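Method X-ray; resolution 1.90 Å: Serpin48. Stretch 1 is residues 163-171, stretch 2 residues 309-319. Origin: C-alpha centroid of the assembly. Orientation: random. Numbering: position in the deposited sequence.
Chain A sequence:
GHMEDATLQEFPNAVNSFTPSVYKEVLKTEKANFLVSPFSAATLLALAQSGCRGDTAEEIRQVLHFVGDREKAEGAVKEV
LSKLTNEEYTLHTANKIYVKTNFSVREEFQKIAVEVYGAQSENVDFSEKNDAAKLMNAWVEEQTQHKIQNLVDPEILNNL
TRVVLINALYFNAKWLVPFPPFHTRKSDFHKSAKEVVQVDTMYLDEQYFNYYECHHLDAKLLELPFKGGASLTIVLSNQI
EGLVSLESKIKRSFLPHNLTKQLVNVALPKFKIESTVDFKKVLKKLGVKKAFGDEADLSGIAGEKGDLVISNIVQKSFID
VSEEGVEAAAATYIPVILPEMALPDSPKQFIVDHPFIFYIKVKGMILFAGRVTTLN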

# COMPACT_ATOMS: atom_id res chain seq x y z
N VAL A 163 -12.51 10.31 -15.86
CA VAL A 163 -12.58 9.27 -14.83
C VAL A 163 -11.49 9.46 -13.78
O VAL A 163 -10.31 9.62 -14.10
N VAL A 164 -11.91 9.42 -12.51
CA VAL A 164 -10.98 9.54 -11.41
C VAL A 164 -11.06 8.29 -10.54
O VAL A 164 -12.15 7.91 -10.10
N LEU A 165 -9.91 7.65 -10.34
CA LEU A 165 -9.77 6.54 -9.38
C LEU A 165 -9.31 7.07 -8.04
O LEU A 165 -8.26 7.70 -7.94
N ILE A 166 -10.11 6.82 -7.01
CA ILE A 166 -9.76 7.20 -5.65
C ILE A 166 -9.45 5.94 -4.86
O ILE A 166 -10.19 4.96 -4.96
N ASN A 167 -8.38 5.97 -4.07
CA ASN A 167 -7.89 4.78 -3.34
C ASN A 167 -7.30 5.14 -1.99
O ASN A 167 -6.12 5.43 -1.88
N ALA A 168 -8.13 5.14 -0.96
CA ALA A 168 -7.71 5.52 0.38
C ALA A 168 -7.74 4.28 1.25
O ALA A 168 -8.68 3.49 1.18
N LEU A 169 -6.71 4.11 2.06
CA LEU A 169 -6.66 2.96 2.97
C LEU A 169 -5.72 3.12 4.14
O LEU A 169 -4.88 4.02 4.18
N TYR A 170 -5.88 2.21 5.09
CA TYR A 170 -5.02 2.13 6.25
C TYR A 170 -5.30 0.79 6.91
O TYR A 170 -6.37 0.20 6.70
N PHE A 171 -4.34 0.32 7.69
CA PHE A 171 -4.36 -1.03 8.25
C PHE A 171 -4.43 -0.94 9.76
O PHE A 171 -3.87 -0.02 10.37
N VAL A 309 -11.46 8.62 -20.44
CA VAL A 309 -10.09 8.18 -20.24
C VAL A 309 -9.90 8.21 -18.73
O VAL A 309 -10.69 8.84 -18.02
N ILE A 310 -8.87 7.53 -18.23
CA ILE A 310 -8.56 7.65 -16.82
C ILE A 310 -7.80 8.95 -16.64
O ILE A 310 -6.67 9.10 -17.12
N SER A 311 -8.41 9.89 -15.93
CA SER A 311 -7.82 11.22 -15.79
C SER A 311 -6.84 11.30 -14.62
O SER A 311 -5.79 11.93 -14.72
N ASN A 312 -7.20 10.68 -13.50
CA ASN A 312 -6.32 10.68 -12.33
C ASN A 312 -6.43 9.38 -11.56
O ASN A 312 -7.47 8.73 -11.59
N ILE A 313 -5.34 9.00 -10.88
CA ILE A 313 -5.38 7.87 -9.96
C ILE A 313 -4.64 8.26 -8.69
O ILE A 313 -3.44 8.49 -8.70
N VAL A 314 -5.37 8.35 -7.59
CA VAL A 314 -4.83 8.94 -6.39
C VAL A 314 -4.98 8.00 -5.21
O VAL A 314 -6.09 7.61 -4.84
N GLN A 315 -3.85 7.57 -4.67
CA GLN A 315 -3.85 6.79 -3.44
C GLN A 315 -3.44 7.64 -2.26
O GLN A 315 -2.48 8.39 -2.33
N LYS A 316 -4.16 7.49 -1.16
CA LYS A 316 -3.72 8.10 0.09
C LYS A 316 -3.84 7.09 1.20
O LYS A 316 -4.83 6.37 1.28
N SER A 317 -2.81 7.03 2.04
CA SER A 317 -2.76 6.06 3.12
C SER A 317 -1.88 6.58 4.24
O SER A 317 -1.09 7.50 4.04
N PHE A 318 -2.04 6.01 5.43
CA PHE A 318 -1.16 6.29 6.55
C PHE A 318 -0.92 5.04 7.37
O PHE A 318 -1.64 4.04 7.25
N ILE A 319 0.12 5.11 8.19
CA ILE A 319 0.44 4.07 9.14
C ILE A 319 0.91 4.74 10.42
O ILE A 319 1.60 5.78 10.39

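Two parallel strands, their directions only 10° apart, are joined first by backbone hydrogen bonds. Odd-numbered residues of the first strand do the work: Leu165 N donates to Asn312 O (2.9 Å) and Leu165 O accepts from Val314 N (3.0 Å); Asn167 N donates to Val314 O (2.9 Å) and Asn167 O accepts from Lys316 N (2.9 Å); Leu169 N reaches Lys316 O at 3.0 Å. Near the start, Ser311 N donates to Val163 O at 2.7 Å, while Ser311 OG, on an m rotamer, accepts a weak bond from Val163 N at 3.4 Å. Near the other end the strands spread: Leu169 O and Phe318 N, 3.7 Å apart, find no hydrogen-bond partner; farther on, the O of water 1 accepts from Phe171 N (2.6 Å) and donates to Phe318 O (2.8 Å), bridging the strands.

Each extended strand alternates its side chains between the faces, and the register places partners on the same one. One face carries Val163, Ile310, Leu165, Ile313, Asn167, Gln315, Leu169 and Ser317. Leu165, chi1 m, sets its CB 3.8 Å from Ile313 CG2 and its CD2 4.2 Å from Ile310 CG2, branched aliphatics filling a buried space without polar demands. Asn167 (t) and Gln315 (t, t) bring amide groups side by side in this buried setting; Asn167 OD1 is satisfied elsewhere in the structure. Leu169, chi1 p, lays CD1 a tight 3.4 Å from Ser317 CB.

On the other face, Asn312 (m) stands beside Val164 (t), with Val164 CG2 4.0 Å from Asn312 OD1. Ile166 (m, m) brings CD1 within 4.4 Å of CB of Val314 (t). Ala168, with just a methyl group to place in its buried position, lies beside partly exposed Lys316, whose extended all-t chain leads its amine away to hydrogen-bond elsewhere in the structure. Tyr170 and Phe318, both chi1 p, have near-parallel but slid rings, centroids 5.1 Å apart; Tyr170 CB sits over one Phe318 face, 3.4 Å from Phe318 CE1.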

# COMPACT_ATOMS: atom_id res chain seq x y z
CB VAL A 163 -12.44 7.85 -15.40
CG1 VAL A 163 -12.41 6.81 -14.26
CG2 VAL A 163 -13.58 7.55 -16.37
CB VAL A 164 -11.28 10.78 -10.55
CG1 VAL A 164 -10.36 10.82 -9.33
CG2 VAL A 164 -11.13 12.04 -11.39
CB LEU A 165 -8.72 5.52 -9.85
CG LEU A 165 -8.74 4.84 -11.22
CD1 LEU A 165 -8.43 3.36 -11.10
CD2 LEU A 165 -10.01 5.08 -12.03
CB ILE A 166 -10.95 7.88 -4.97
CG1 ILE A 166 -11.13 9.28 -5.54
CG2 ILE A 166 -10.73 7.93 -3.49
CD1 ILE A 166 -9.83 9.98 -5.82
CB ASN A 167 -6.82 4.08 -4.19
CG ASN A 167 -6.28 2.81 -3.57
OD1 ASN A 167 -6.87 2.23 -2.66
ND2 ASN A 167 -5.15 2.36 -4.09
CB ALA A 168 -8.64 6.53 0.95
CB LEU A 169 -6.34 1.63 2.25
CG LEU A 169 -5.25 1.43 1.17
CD1 LEU A 169 -4.25 2.54 1.04
CD2 LEU A 169 -4.54 0.06 1.25
CB TYR A 170 -5.28 3.29 7.22
CG TYR A 170 -6.59 3.20 7.97
CD1 TYR A 170 -6.66 2.58 9.21
CD2 TYR A 170 -7.75 3.76 7.45
CE1 TYR A 170 -7.85 2.51 9.91
CE2 TYR A 170 -8.96 3.69 8.14
CZ TYR A 170 -9.00 3.06 9.37
OH TYR A 170 -10.18 2.98 10.07
CB PHE A 171 -3.06 -1.74 7.86
CG PHE A 171 -3.07 -3.22 8.16
CD1 PHE A 171 -4.01 -4.05 7.56
CD2 PHE A 171 -2.13 -3.78 9.01
CE1 PHE A 171 -4.00 -5.42 7.82
CE2 PHE A 171 -2.13 -5.15 9.27
CZ PHE A 171 -3.06 -5.97 8.67
CB VAL A 309 -9.06 9.10 -20.90
CG1 VAL A 309 -9.43 9.36 -22.37
CG2 VAL A 309 -8.96 10.42 -20.13
CB ILE A 310 -7.70 6.49 -16.28
CG1 ILE A 310 -8.44 5.15 -16.39
CG2 ILE A 310 -7.33 6.75 -14.84
CD1 ILE A 310 -7.65 3.97 -15.76
CB SER A 311 -8.92 12.26 -15.61
OG SER A 311 -9.85 12.20 -16.68
CB ASN A 312 -6.64 11.86 -11.41
CG ASN A 312 -6.74 13.17 -12.15
OD1 ASN A 312 -7.71 13.41 -12.86
ND2 ASN A 312 -5.74 14.02 -12.02
CB ILE A 313 -4.71 6.60 -10.54
CG1 ILE A 313 -5.24 6.31 -11.94
CG2 ILE A 313 -4.95 5.42 -9.62
CD1 ILE A 313 -4.51 5.12 -12.61
CB VAL A 314 -5.50 10.32 -6.08
CG1 VAL A 314 -4.83 10.98 -4.87
CG2 VAL A 314 -5.36 11.22 -7.28
CB GLN A 315 -2.92 5.58 -3.56
CG GLN A 315 -2.96 4.67 -2.35
CD GLN A 315 -2.06 3.46 -2.51
OE1 GLN A 315 -2.50 2.43 -3.02
NE2 GLN A 315 -0.81 3.58 -2.09
CB LYS A 316 -4.56 9.33 0.42
CG LYS A 316 -3.99 10.17 1.54
CD LYS A 316 -4.69 11.52 1.58
CE LYS A 316 -3.96 12.48 2.53
NZ LYS A 316 -4.48 13.88 2.44
CB SER A 317 -2.23 4.72 2.60
OG SER A 317 -0.84 4.80 2.32
CB PHE A 318 -1.75 7.38 7.45
CG PHE A 318 -2.92 6.92 8.25
CD1 PHE A 318 -4.19 6.89 7.68
CD2 PHE A 318 -2.78 6.55 9.57
CE1 PHE A 318 -5.28 6.47 8.41
CE2 PHE A 318 -3.87 6.12 10.31
CZ PHE A 318 -5.12 6.09 9.73
CB ILE A 319 1.53 3.13 8.64
CG1 ILE A 319 1.71 1.95 9.60
CG2 ILE A 319 2.84 3.92 8.49
CD1 ILE A 319 2.69 0.89 9.12
O HOH W 1 -1.95 1.35 7.82